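PDB 5GXX: glucanase from Clostridium thermocellum, which probably hydrolyses internal beta-1,4-glucosidic bonds of cellulose as a family 9 endoglucanase of the cellulosome. Local coordinates for residues A[201-206]-A[246-251]; A[229-232]-A[238-241]; A[251-256]-A[263-268]; A[267-272]-A[313-318]. The protein carries 1 engineered substitution. All coordinates share one frame; numbering follows the deposited sequence. Where two conformers were deposited one is given.

In the fold
All four contacts lie on one flank of the helical glycoside hydrolase family 9 domain, chained through helices 249-260 and 263-276. Contact 1 carries Asp246 of a calcium site and shares Gly251 with contact 3, their centres about 11 Å apart. Contact 2 is nested in the chain loop closed by contact 1 and joins it where His249 NE2 lies 2.8 Å from Glu238 O, a probable hydrogen bond. Contacts 3 and 4, centres about 7 Å apart, share Lys267 and Phe268. Tyr239 O of contact 2 lies 2.9 Å from His272 ND1 of contact 4, another probable hydrogen bond. The side chain of Met253 in contact 3 is about 13 Å from the calcium ion that Asp246 binds.

Contact 1. Residues A[201-206]-A[246-251]; sequences LLWAST and DDCHYG. With CA (calcium ion), chain C.
Leu202 and Trp203 on helix 198-212 pack against Cys248 and His249, where a calcium-binding loop runs into helix 249-260 within the helical family 9 catalytic domain. Leu202 touches with one branch: its CD2 lies 3.9 Å from His249 CB, the two side chains crossing obliquely, while the imidazole leads away from the helix. Trp203 does most of the work. With chi1 at 177°, its CG stands opposite the backbone N and the indole reaches to Cys248, which occupies the N-cap position of helix 249-260. Cys248 CB sits over one face of the five-membered ring, 3.5 Å from its centroid, in a CH-pi contact. The sulfur lies over this ring too, with SG 3.7 Å from the same centroid, so methylene and sulfur together blanket the pyrrole half of the indole. At the other end of the ring system, Trp203 CZ3 comes obliquely to Gly251 C. The indole N-H is used elsewhere, on Gln147 OE1 of helix 142-158. Before the cap, Asp247 OD1 accepts from His249 N in an Asx turn and, on its syn side, from His249 ND1 at 2.6 Å, so one carboxylate oxygen ties the ring to its own backbone. The imidazole is held at both nitrogens, since NE2 meets Glu238 O. One residue earlier the chain reaches the metal, whose shell also includes Ser195, Gly196, Asp199 and Glu200. Asp246 O binds the calcium ion at 2.3 Å, and water 1, itself a calcium ligand, donates to Asp246 OD1 at 2.9 Å.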
loop_
_atom_site.group_PDB
_atom_site.type_symbol
_atom_site.label_atom_id
_atom_site.label_comp_id
_atom_site.label_asym_id
_atom_site.label_seq_id
_atom_site.Cartn_x
_atom_site.Cartn_y
_atom_site.Cartn_z
ATOM N N LEU A 201 -16.497 2.857 51.502
ATOM C CA LEU A 201 -17.430 3.546 52.402
ATOM C C LEU A 201 -16.828 3.743 53.786
ATOM O O LEU A 201 -17.016 4.798 54.388
ATOM C CB LEU A 201 -18.796 2.849 52.494
ATOM C CG LEU A 201 -19.590 2.758 51.194
ATOM C CD1 LEU A 201 -20.873 1.953 51.493
ATOM C CD2 LEU A 201 -19.928 4.150 50.659
ATOM N N LEU A 202 -16.137 2.721 54.285
ATOM C CA LEU A 202 -15.365 2.841 55.522
ATOM C C LEU A 202 -14.350 3.980 55.492
ATOM O O LEU A 202 -14.292 4.798 56.412
ATOM C CB LEU A 202 -14.604 1.535 55.797
ATOM C CG LEU A 202 -13.677 1.534 57.019
ATOM C CD1 LEU A 202 -14.430 1.834 58.311
ATOM C CD2 LEU A 202 -12.981 0.179 57.087
ATOM N N TRP A 203 -13.525 3.993 54.452
ATOM C CA TRP A 203 -12.463 4.979 54.261
ATOM C C TRP A 203 -13.051 6.379 54.177
ATOM O O TRP A 203 -12.601 7.287 54.870
ATOM C CB TRP A 203 -11.713 4.591 52.983
ATOM C CG TRP A 203 -10.595 5.421 52.422
ATOM C CD1 TRP A 203 -10.581 5.978 51.186
ATOM C CD2 TRP A 203 -9.296 5.679 52.990
ATOM N NE1 TRP A 203 -9.375 6.598 50.937
ATOM C CE2 TRP A 203 -8.564 6.421 52.028
ATOM C CE3 TRP A 203 -8.677 5.348 54.199
ATOM C CZ2 TRP A 203 -7.256 6.858 52.252
ATOM C CZ3 TRP A 203 -7.383 5.798 54.417
ATOM C CH2 TRP A 203 -6.686 6.532 53.450
ATOM N N ALA A 204 -14.098 6.545 53.376
ATOM C CA ALA A 204 -14.686 7.865 53.218
ATOM C C ALA A 204 -15.369 8.359 54.498
ATOM O O ALA A 204 -15.157 9.508 54.901
ATOM C CB ALA A 204 -15.662 7.855 52.050
ATOM N N SER A 205 -16.172 7.507 55.139
ATOM C CA SER A 205 -16.841 7.895 56.384
ATOM C C SER A 205 -15.833 8.217 57.491
ATOM O O SER A 205 -16.053 9.141 58.276
ATOM C CB SER A 205 -17.890 6.862 56.843
ATOM O OG SER A 205 -17.336 5.569 57.037
ATOM N N THR A 206 -14.720 7.478 57.541
ATOM C CA THR A 206 -13.681 7.719 58.540
ATOM C C THR A 206 -13.074 9.102 58.341
ATOM O O THR A 206 -12.945 9.865 59.297
ATOM C CB THR A 206 -12.591 6.619 58.485
ATOM O OG1 THR A 206 -13.198 5.369 58.822
ATOM C CG2 THR A 206 -11.438 6.910 59.441
ATOM N N ASP A 246 -7.552 -0.074 45.231
ATOM C CA ASP A 246 -8.753 -0.905 45.259
ATOM C C ASP A 246 -9.375 -1.089 46.648
ATOM O O ASP A 246 -10.560 -1.419 46.803
ATOM C CB ASP A 246 -8.426 -2.284 44.688
ATOM C CG ASP A 246 -9.647 -3.168 44.602
ATOM O OD1 ASP A 246 -10.507 -2.884 43.752
ATOM O OD2 ASP A 246 -9.762 -4.114 45.407
ATOM N N ASP A 247 -8.534 -0.902 47.662
ATOM C CA ASP A 247 -8.862 -1.296 49.018
ATOM C C ASP A 247 -8.058 -0.544 50.079
ATOM O O ASP A 247 -6.886 -0.835 50.342
ATOM C CB ASP A 247 -8.689 -2.808 49.167
ATOM C CG ASP A 247 -9.266 -3.347 50.459
ATOM O OD1 ASP A 247 -9.710 -2.547 51.321
ATOM O OD2 ASP A 247 -9.230 -4.587 50.611
ATOM N N CYS A 248 -8.731 0.417 50.695
ATOM C CA CYS A 248 -8.175 1.280 51.723
ATOM C C CYS A 248 -8.612 0.896 53.134
ATOM O O CYS A 248 -8.410 1.673 54.068
ATOM C CB CYS A 248 -8.548 2.739 51.428
ATOM S SG CYS A 248 -7.661 3.485 50.051
ATOM N N HIS A 249 -9.198 -0.285 53.340
ATOM C CA HIS A 249 -9.627 -0.640 54.697
ATOM C C HIS A 249 -8.474 -0.740 55.678
ATOM O O HIS A 249 -8.646 -0.441 56.854
ATOM C CB HIS A 249 -10.571 -1.854 54.829
ATOM C CG HIS A 249 -9.897 -3.193 54.788
ATOM N ND1 HIS A 249 -9.668 -3.858 53.605
ATOM C CD2 HIS A 249 -9.493 -4.032 55.776
ATOM C CE1 HIS A 249 -9.121 -5.035 53.863
ATOM N NE2 HIS A 249 -8.981 -5.157 55.173
ATOM N N TYR A 250 -7.312 -1.145 55.169
ATOM C CA TYR A 250 -6.101 -1.301 55.981
ATOM C C TYR A 250 -5.783 0.007 56.700
ATOM O O TYR A 250 -5.651 0.047 57.925
ATOM C CB TYR A 250 -4.906 -1.753 55.113
ATOM C CG TYR A 250 -5.282 -2.959 54.271
ATOM C CD1 TYR A 250 -5.220 -4.240 54.809
ATOM C CD2 TYR A 250 -5.753 -2.812 52.963
ATOM C CE1 TYR A 250 -5.598 -5.351 54.064
ATOM C CE2 TYR A 250 -6.145 -3.921 52.218
ATOM C CZ TYR A 250 -6.074 -5.177 52.777
ATOM O OH TYR A 250 -6.475 -6.284 52.065
ATOM N N GLY A 251 -5.667 1.086 55.932
ATOM C CA GLY A 251 -5.373 2.408 56.475
ATOM C C GLY A 251 -6.521 2.927 57.317
ATOM O O GLY A 251 -6.284 3.596 58.328
HETATM CA CA CA C . -12.834 -1.554 47.349
HETATM O O HOH W 1 -12.891 -1.958 45.120
#

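Contact 2. Residues A[229-232]-A[238-241]; sequences NRQN and EYQW
Gln231 reaches across to Tyr239 and Gln240, its side-chain amide tying together the two arms of an irregular loop between helices 215-224 and 249-260; Gln240 is the centre of an inverse gamma turn. The direct hydrogen bonds come first. Gln231 OE1 accepts two consecutive backbone N-H groups, Tyr239 N at 2.8 Å, nearly along the C=O axis, and Gln240 N at 2.9 Å, from above the carbonyl plane. The bend at chi2 (65°) turns the amide back over the opposite arm, where one oxygen can serve both donors. A backbone bond from Glu238 N to Asn229 O, 2.9 Å long, adds a main-chain link between the arms. Packing accompanies this polar pairing. The Gln231 and Gln240 amides are stacked with planes 16° apart, although the two side chains cross at about a right angle. Gln231 CG also lies 3.7 Å from Tyr239 CE1, its amide plane steeply inclined to the phenol ring. On that ring, Gln240 CG lies over one face, and Gln240 NE2 donates to Tyr239 OH in its own amide plane, which restrains the outer amide. Beyond the loop, Tyr239 packs on Phe268 and Met271 of helix 263-276. Water bridges complete the closure. Water 3 donates to both Asn232 OD1 and Gln240 OE1. Water 2 accepts from Gln231 NE2 at 2.9 Å and donates to Gln240 O and, at 2.8 Å, to Glu238 OE2.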
loop_
_atom_site.group_PDB
_atom_site.type_symbol
_atom_site.label_atom_id
_atom_site.label_comp_id
_atom_site.label_asym_id
_atom_site.label_seq_id
_atom_site.Cartn_x
_atom_site.Cartn_y
_atom_site.Cartn_z
ATOM N N ASN A 229 -14.382 -7.929 53.635
ATOM C CA ASN A 229 -13.969 -9.288 53.311
ATOM C C ASN A 229 -13.163 -9.924 54.448
ATOM O O ASN A 229 -12.493 -9.231 55.214
ATOM C CB ASN A 229 -13.206 -9.323 51.985
ATOM C CG ASN A 229 -13.976 -8.672 50.851
ATOM O OD1 ASN A 229 -13.439 -7.837 50.122
ATOM N ND2 ASN A 229 -15.260 -9.011 50.733
ATOM N N ARG A 230 -13.333 -11.232 54.603
ATOM C CA ARG A 230 -12.645 -12.028 55.606
ATOM C C ARG A 230 -11.324 -12.508 55.009
ATOM O O ARG A 230 -11.181 -12.553 53.785
ATOM C CB ARG A 230 -13.491 -13.248 55.980
ATOM C CG ARG A 230 -14.789 -12.945 56.704
ATOM C CD ARG A 230 -14.523 -12.070 57.907
ATOM N NE ARG A 230 -14.918 -10.694 57.634
ATOM C CZ ARG A 230 -15.171 -9.782 58.567
ATOM N NH1 ARG A 230 -15.052 -10.105 59.842
ATOM N NH2 ARG A 230 -15.549 -8.554 58.227
ATOM N N GLN A 231 -10.375 -12.865 55.867
ATOM C CA GLN A 231 -9.143 -13.496 55.395
ATOM C C GLN A 231 -9.424 -14.960 55.113
ATOM O O GLN A 231 -9.646 -15.739 56.042
ATOM C CB GLN A 231 -8.012 -13.419 56.418
ATOM C CG GLN A 231 -6.700 -13.922 55.825
ATOM C CD GLN A 231 -6.221 -13.022 54.707
ATOM O OE1 GLN A 231 -6.146 -11.815 54.885
ATOM N NE2 GLN A 231 -5.944 -13.594 53.538
ATOM N N ASN A 232 -9.389 -15.329 53.837
ATOM C CA ASN A 232 -9.772 -16.668 53.396
ATOM C C ASN A 232 -11.078 -17.133 54.044
ATOM O O ASN A 232 -12.113 -16.477 53.893
ATOM C CB ASN A 232 -8.625 -17.660 53.609
ATOM C CG ASN A 232 -7.354 -17.239 52.883
ATOM O OD1 ASN A 232 -6.344 -16.916 53.512
ATOM N ND2 ASN A 232 -7.405 -17.228 51.555
ATOM N N GLU A 238 -9.877 -9.304 56.344
ATOM C CA GLU A 238 -8.743 -9.554 55.456
ATOM C C GLU A 238 -7.544 -8.670 55.817
ATOM O O GLU A 238 -7.688 -7.458 55.988
ATOM C CB GLU A 238 -9.151 -9.380 53.989
ATOM C CG GLU A 238 -7.962 -9.519 53.026
ATOM C CD GLU A 238 -8.360 -9.494 51.562
ATOM O OE1 GLU A 238 -9.475 -9.006 51.250
ATOM O OE2 GLU A 238 -7.536 -9.935 50.721
ATOM N N TYR A 239 -6.366 -9.284 55.958
ATOM C CA TYR A 239 -5.159 -8.520 56.279
ATOM C C TYR A 239 -3.934 -8.790 55.402
ATOM O O TYR A 239 -2.974 -8.021 55.471
ATOM C CB TYR A 239 -4.764 -8.708 57.747
ATOM C CG TYR A 239 -4.357 -10.111 58.123
ATOM C CD1 TYR A 239 -5.323 -11.085 58.390
ATOM C CD2 TYR A 239 -3.017 -10.473 58.207
ATOM C CE1 TYR A 239 -4.947 -12.384 58.709
ATOM C CE2 TYR A 239 -2.630 -11.761 58.530
ATOM C CZ TYR A 239 -3.610 -12.709 58.800
ATOM O OH TYR A 239 -3.240 -13.993 59.123
ATOM N N GLN A 240 -3.982 -9.852 54.597
ATOM C CA GLN A 240 -2.838 -10.322 53.804
ATOM C C GLN A 240 -2.827 -9.684 52.408
ATOM O O GLN A 240 -2.895 -10.368 51.378
ATOM C CB GLN A 240 -2.842 -11.850 53.726
ATOM C CG GLN A 240 -2.749 -12.542 55.072
ATOM C CD GLN A 240 -2.647 -14.046 54.951
ATOM O OE1 GLN A 240 -2.519 -14.602 53.855
ATOM N NE2 GLN A 240 -2.706 -14.718 56.094
ATOM N N TRP A 241 -2.794 -8.356 52.398
ATOM C CA TRP A 241 -2.662 -7.593 51.171
ATOM C C TRP A 241 -2.167 -6.203 51.582
ATOM O O TRP A 241 -1.837 -5.998 52.752
ATOM C CB TRP A 241 -3.987 -7.588 50.379
ATOM C CG TRP A 241 -3.800 -7.269 48.916
ATOM C CD1 TRP A 241 -4.187 -6.130 48.271
ATOM C CD2 TRP A 241 -3.198 -8.108 47.918
ATOM N NE1 TRP A 241 -3.861 -6.198 46.938
ATOM C CE2 TRP A 241 -3.225 -7.390 46.700
ATOM C CE3 TRP A 241 -2.635 -9.393 47.931
ATOM C CZ2 TRP A 241 -2.736 -7.923 45.501
ATOM C CZ3 TRP A 241 -2.110 -9.907 46.736
ATOM C CH2 TRP A 241 -2.162 -9.166 45.542
HETATM O O HOH W 2 -5.440 -11.750 51.294
HETATM O O HOH W 3 -3.959 -16.696 52.490
#

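Contact 3. Residues A[251-256]-A[263-268]; sequences GAMILL and EEYHKF
Met253 is folded between two aromatic side chains, Tyr265 and Phe268, and crosses each at about a right angle. Bends at chi2 (-64°) and chi3 (-85°) curl the thioether so that its successive atoms meet different rings. CB and CG address Phe268: CB is 3.4 Å from Phe268 CD2, and CG lies over the ring face in a CH-pi contact, 4.0 Å from the centroid. The methyl goes to the other ring, with Met253 CE at the edge of Tyr265, 3.6 Å from its CD1. The sulfur between them makes a Met-aromatic contact with both, SD lying toward the edge of Tyr265 and, more distantly, above the face of Phe268. Tyr265 in turn is sandwiched between aliphatic groups. Leu256 CB sits almost squarely over the ring centre, 3.8 Å from the centroid, and CG of Glu264, the residue just before Tyr265, lies over the centre of the opposite face. Leu256 CD1 extends along the ring to 3.7 Å from Tyr265 CE1. With both faces covered, the ring has little freedom to turn, while its hydroxyl hydrogen-bonds to Glu222 OE2 on helix 215-224. The segment axes approach to 8.3 Å with 136° between their N-to-C directions, as two consecutive helices joined by a short turn fold back on each other in a helical hairpin. Ile237 of the preceding loop touches both Met253 and Phe268, whereas Ala252 and Leu255 face helix 198-212, so helix 249-260 is packed between that helix and helix 263-276.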
loop_
_atom_site.group_PDB
_atom_site.type_symbol
_atom_site.label_atom_id
_atom_site.label_comp_id
_atom_site.label_asym_id
_atom_site.label_seq_id
_atom_site.Cartn_x
_atom_site.Cartn_y
_atom_site.Cartn_z
ATOM N N GLY A 251 -5.667 1.086 55.932
ATOM C CA GLY A 251 -5.373 2.408 56.475
ATOM C C GLY A 251 -6.521 2.927 57.317
ATOM O O GLY A 251 -6.284 3.596 58.328
ATOM N N ALA A 252 -7.759 2.627 56.916
ATOM C CA ALA A 252 -8.909 3.061 57.705
ATOM C C ALA A 252 -8.905 2.462 59.112
ATOM O O ALA A 252 -9.248 3.152 60.065
ATOM C CB ALA A 252 -10.206 2.764 56.974
ATOM N N MET A 253 -8.510 1.197 59.249
ATOM C CA MET A 253 -8.429 0.535 60.550
ATOM C C MET A 253 -7.380 1.210 61.446
ATOM O O MET A 253 -7.587 1.392 62.655
ATOM C CB MET A 253 -8.143 -0.964 60.395
ATOM C CG MET A 253 -9.241 -1.776 59.670
ATOM S SD MET A 253 -10.854 -1.843 60.513
ATOM C CE MET A 253 -10.575 -3.212 61.632
ATOM N N ILE A 254 -6.269 1.618 60.837
ATOM C CA ILE A 254 -5.228 2.350 61.542
ATOM C C ILE A 254 -5.759 3.686 62.055
ATOM O O ILE A 254 -5.539 4.026 63.217
ATOM C CB ILE A 254 -3.951 2.483 60.680
ATOM C CG1 ILE A 254 -3.243 1.122 60.627
ATOM C CG2 ILE A 254 -3.023 3.578 61.207
ATOM C CD1 ILE A 254 -2.178 1.044 59.550
ATOM N N LEU A 255 -6.475 4.411 61.199
ATOM C CA LEU A 255 -7.074 5.676 61.594
ATOM C C LEU A 255 -8.096 5.471 62.706
ATOM O O LEU A 255 -8.182 6.295 63.612
ATOM C CB LEU A 255 -7.732 6.366 60.389
ATOM C CG LEU A 255 -6.795 6.816 59.268
ATOM C CD1 LEU A 255 -7.617 7.242 58.054
ATOM C CD2 LEU A 255 -5.834 7.919 59.717
ATOM N N LEU A 256 -8.866 4.387 62.656
ATOM C CA LEU A 256 -9.886 4.119 63.674
ATOM C C LEU A 256 -9.321 3.616 65.002
ATOM O O LEU A 256 -9.938 3.808 66.053
ATOM C CB LEU A 256 -10.916 3.121 63.154
ATOM C CG LEU A 256 -11.970 3.637 62.166
ATOM C CD1 LEU A 256 -12.974 2.517 61.948
ATOM C CD2 LEU A 256 -12.698 4.863 62.726
ATOM N N GLU A 263 -9.625 -1.715 70.926
ATOM C CA GLU A 263 -8.658 -2.800 70.801
ATOM C C GLU A 263 -8.837 -3.599 69.511
ATOM O O GLU A 263 -7.854 -4.086 68.947
ATOM C CB GLU A 263 -8.717 -3.693 72.050
ATOM C CG GLU A 263 -7.939 -4.997 71.967
ATOM C CD GLU A 263 -6.431 -4.815 71.945
ATOM O OE1 GLU A 263 -5.935 -3.673 72.112
ATOM O OE2 GLU A 263 -5.748 -5.847 71.746
ATOM N N GLU A 264 -10.075 -3.720 69.030
ATOM C CA GLU A 264 -10.319 -4.409 67.760
ATOM C C GLU A 264 -9.508 -3.821 66.597
ATOM O O GLU A 264 -9.047 -4.561 65.726
ATOM C CB GLU A 264 -11.813 -4.464 67.427
ATOM C CG GLU A 264 -12.399 -3.140 66.971
ATOM C CD GLU A 264 -13.902 -3.203 66.798
ATOM O OE1 GLU A 264 -14.611 -3.254 67.824
ATOM O OE2 GLU A 264 -14.375 -3.177 65.644
ATOM N N TYR A 265 -9.327 -2.503 66.598
ATOM C CA TYR A 265 -8.617 -1.820 65.518
ATOM C C TYR A 265 -7.110 -1.986 65.697
ATOM O O TYR A 265 -6.365 -2.072 64.717
ATOM C CB TYR A 265 -9.003 -0.344 65.424
ATOM C CG TYR A 265 -10.489 -0.162 65.213
ATOM C CD1 TYR A 265 -11.110 -0.712 64.097
ATOM C CD2 TYR A 265 -11.274 0.533 66.130
ATOM C CE1 TYR A 265 -12.464 -0.579 63.883
ATOM C CE2 TYR A 265 -12.649 0.667 65.930
ATOM C CZ TYR A 265 -13.228 0.106 64.806
ATOM O OH TYR A 265 -14.579 0.212 64.567
ATOM N N HIS A 266 -6.671 -2.015 66.953
ATOM C CA HIS A 266 -5.263 -2.229 67.266
ATOM C C HIS A 266 -4.829 -3.654 66.956
ATOM O O HIS A 266 -3.762 -3.876 66.365
ATOM C CB HIS A 266 -4.947 -1.850 68.719
ATOM C CG HIS A 266 -4.837 -0.377 68.930
ATOM N ND1 HIS A 266 -3.759 0.361 68.491
ATOM C CD2 HIS A 266 -5.682 0.506 69.518
ATOM C CE1 HIS A 266 -3.937 1.633 68.800
ATOM N NE2 HIS A 266 -5.101 1.747 69.417
ATOM N N LYS A 267 -5.678 -4.613 67.307
ATOM C CA LYS A 267 -5.442 -6.008 66.971
ATOM C C LYS A 267 -5.291 -6.186 65.466
ATOM O O LYS A 267 -4.355 -6.879 65.028
ATOM C CB LYS A 267 -6.560 -6.912 67.496
ATOM C CG LYS A 267 -6.444 -8.372 67.093
ATOM C CD LYS A 267 -7.507 -9.230 67.774
ATOM C CE LYS A 267 -7.319 -10.695 67.408
ATOM N NZ LYS A 267 -8.101 -11.576 68.319
ATOM N N PHE A 268 -6.214 -5.595 64.708
ATOM C CA PHE A 268 -6.134 -5.654 63.249
ATOM C C PHE A 268 -4.848 -5.036 62.705
ATOM O O PHE A 268 -4.174 -5.682 61.897
ATOM C CB PHE A 268 -7.342 -5.013 62.553
ATOM C CG PHE A 268 -7.185 -4.997 61.055
ATOM C CD1 PHE A 268 -7.583 -6.095 60.314
ATOM C CD2 PHE A 268 -6.529 -3.946 60.422
ATOM C CE1 PHE A 268 -7.397 -6.118 58.932
ATOM C CE2 PHE A 268 -6.340 -3.958 59.046
ATOM C CZ PHE A 268 -6.766 -5.053 58.305
#

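Contact 4. Residues A[267-272]-A[313-318]; sequences KFAQMH and FVYADS
Tyr315 and Gln270 are brought together by different choices at chi1: the tyrosine CG stands opposite its backbone N (-173°), sending the phenol outward to helix 263-276, while Gln270 sets CG beside its own N (-68°) and runs on extended to the hydroxyl. The pair links two helices of the helical family 9 catalytic domain, 263-276 and 301-318, whose nearest CA atoms, those of Ala269 and Tyr315, remain 7.8 Å apart; the tyrosine spans the interval. Ala269 CB lies over one face of the phenol ring, offset toward the rim and 3.7 Å from Tyr315 CE1, a CH-pi contact. Gln270 CG approaches the ring obliquely, with its amide plane 51° from the ring plane. Ile254 of helix 249-260 packs on Ala269 CB, and Leu324 and Tyr328 of helix 322-340 touch Gln270, so four helices converge here. The phenol oxygen has a second partner in His266 ND1, one turn before Gln270, which helps fix its position in this buried setting. The bond from Gln270 is fairly straight, N-H...O 164°, with Tyr315 OH close to the amide plane and 2.9 Å from Gln270 NE2.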
loop_
_atom_site.group_PDB
_atom_site.type_symbol
_atom_site.label_atom_id
_atom_site.label_comp_id
_atom_site.label_asym_id
_atom_site.label_seq_id
_atom_site.Cartn_x
_atom_site.Cartn_y
_atom_site.Cartn_z
ATOM N N LYS A 267 -5.678 -4.613 67.307
ATOM C CA LYS A 267 -5.442 -6.008 66.971
ATOM C C LYS A 267 -5.291 -6.186 65.466
ATOM O O LYS A 267 -4.355 -6.879 65.028
ATOM C CB LYS A 267 -6.560 -6.912 67.496
ATOM C CG LYS A 267 -6.444 -8.372 67.093
ATOM C CD LYS A 267 -7.507 -9.230 67.774
ATOM C CE LYS A 267 -7.319 -10.695 67.408
ATOM N NZ LYS A 267 -8.101 -11.576 68.319
ATOM N N PHE A 268 -6.214 -5.595 64.708
ATOM C CA PHE A 268 -6.134 -5.654 63.249
ATOM C C PHE A 268 -4.848 -5.036 62.705
ATOM O O PHE A 268 -4.174 -5.682 61.897
ATOM C CB PHE A 268 -7.342 -5.013 62.553
ATOM C CG PHE A 268 -7.185 -4.997 61.055
ATOM C CD1 PHE A 268 -7.583 -6.095 60.314
ATOM C CD2 PHE A 268 -6.529 -3.946 60.422
ATOM C CE1 PHE A 268 -7.397 -6.118 58.932
ATOM C CE2 PHE A 268 -6.340 -3.958 59.046
ATOM C CZ PHE A 268 -6.766 -5.053 58.305
ATOM N N ALA A 269 -4.515 -3.817 63.128
ATOM C CA ALA A 269 -3.344 -3.100 62.619
ATOM C C ALA A 269 -2.089 -3.920 62.891
ATOM O O ALA A 269 -1.227 -3.998 62.022
ATOM C CB ALA A 269 -3.230 -1.716 63.262
ATOM N N GLN A 270 -1.977 -4.519 64.078
ATOM C CA GLN A 270 -0.784 -5.283 64.441
ATOM C C GLN A 270 -0.692 -6.606 63.674
ATOM O O GLN A 270 0.398 -7.013 63.265
ATOM C CB GLN A 270 -0.682 -5.479 65.963
ATOM C CG GLN A 270 -0.419 -4.177 66.694
ATOM C CD GLN A 270 -0.628 -4.254 68.191
ATOM O OE1 GLN A 270 -0.519 -5.323 68.801
ATOM N NE2 GLN A 270 -0.928 -3.111 68.797
ATOM N N MET A 271 -1.831 -7.248 63.434
ATOM C CA MET A 271 -1.862 -8.479 62.639
ATOM C C MET A 271 -1.429 -8.192 61.188
ATOM O O MET A 271 -0.543 -8.865 60.615
ATOM C CB MET A 271 -3.273 -9.084 62.672
ATOM C CG MET A 271 -3.422 -10.373 61.874
ATOM S SD MET A 271 -5.104 -11.031 61.987
ATOM C CE MET A 271 -5.536 -10.675 63.690
ATOM N N HIS A 272 -2.020 -7.149 60.614
ATOM C CA HIS A 272 -1.734 -6.729 59.245
ATOM C C HIS A 272 -0.264 -6.325 59.086
ATOM O O HIS A 272 0.455 -6.824 58.192
ATOM C CB HIS A 272 -2.664 -5.563 58.871
ATOM C CG HIS A 272 -2.256 -4.804 57.642
ATOM N ND1 HIS A 272 -2.323 -5.334 56.369
ATOM C CD2 HIS A 272 -1.754 -3.551 57.495
ATOM C CE1 HIS A 272 -1.848 -4.453 55.501
ATOM N NE2 HIS A 272 -1.518 -3.354 56.153
ATOM N N PHE A 313 4.658 3.701 59.419
ATOM C CA PHE A 313 5.134 4.910 60.093
ATOM C C PHE A 313 3.988 5.554 60.882
ATOM O O PHE A 313 4.168 5.948 62.038
ATOM C CB PHE A 313 5.680 5.947 59.095
ATOM C CG PHE A 313 7.078 5.690 58.569
ATOM C CD1 PHE A 313 8.153 5.356 59.394
ATOM C CD2 PHE A 313 7.332 5.877 57.217
ATOM C CE1 PHE A 313 9.429 5.156 58.875
ATOM C CE2 PHE A 313 8.613 5.729 56.678
ATOM C CZ PHE A 313 9.672 5.366 57.508
ATOM N N VAL A 314 2.824 5.709 60.250
ATOM C CA VAL A 314 1.692 6.368 60.903
ATOM C C VAL A 314 1.274 5.580 62.146
ATOM O O VAL A 314 1.042 6.154 63.212
ATOM C CB VAL A 314 0.504 6.579 59.936
ATOM C CG1 VAL A 314 -0.736 7.067 60.706
ATOM C CG2 VAL A 314 0.834 7.579 58.837
ATOM N N TYR A 315 1.224 4.258 62.031
ATOM C CA TYR A 315 0.823 3.432 63.152
ATOM C C TYR A 315 1.872 3.481 64.266
ATOM O O TYR A 315 1.537 3.694 65.434
ATOM C CB TYR A 315 0.521 1.993 62.727
ATOM C CG TYR A 315 -0.057 1.225 63.898
ATOM C CD1 TYR A 315 -1.322 1.558 64.417
ATOM C CD2 TYR A 315 0.667 0.192 64.508
ATOM C CE1 TYR A 315 -1.838 0.906 65.518
ATOM C CE2 TYR A 315 0.138 -0.487 65.611
ATOM C CZ TYR A 315 -1.112 -0.127 66.097
ATOM O OH TYR A 315 -1.660 -0.776 67.181
ATOM N N ALA A 316 3.139 3.317 63.912
ATOM C CA ALA A 316 4.206 3.385 64.910
ATOM C C ALA A 316 4.198 4.719 65.649
ATOM O O ALA A 316 4.381 4.767 66.859
ATOM C CB ALA A 316 5.561 3.154 64.258
ATOM N N ASP A 317 3.990 5.811 64.924
ATOM C CA ASP A 317 3.966 7.129 65.552
ATOM C C ASP A 317 2.774 7.335 66.476
ATOM O O ASP A 317 2.797 8.252 67.310
ATOM C CB ASP A 317 3.952 8.214 64.478
ATOM C CG ASP A 317 5.313 8.438 63.863
ATOM O OD1 ASP A 317 6.319 7.987 64.458
ATOM O OD2 ASP A 317 5.376 9.069 62.788
ATOM N N SER A 318 1.749 6.499 66.336
ATOM C CA SER A 318 0.497 6.682 67.073
ATOM C C SER A 318 0.403 5.809 68.323
ATOM O O SER A 318 -0.579 5.897 69.063
ATOM C CB SER A 318 -0.704 6.384 66.176
ATOM O OG SER A 318 -0.867 4.986 66.019
#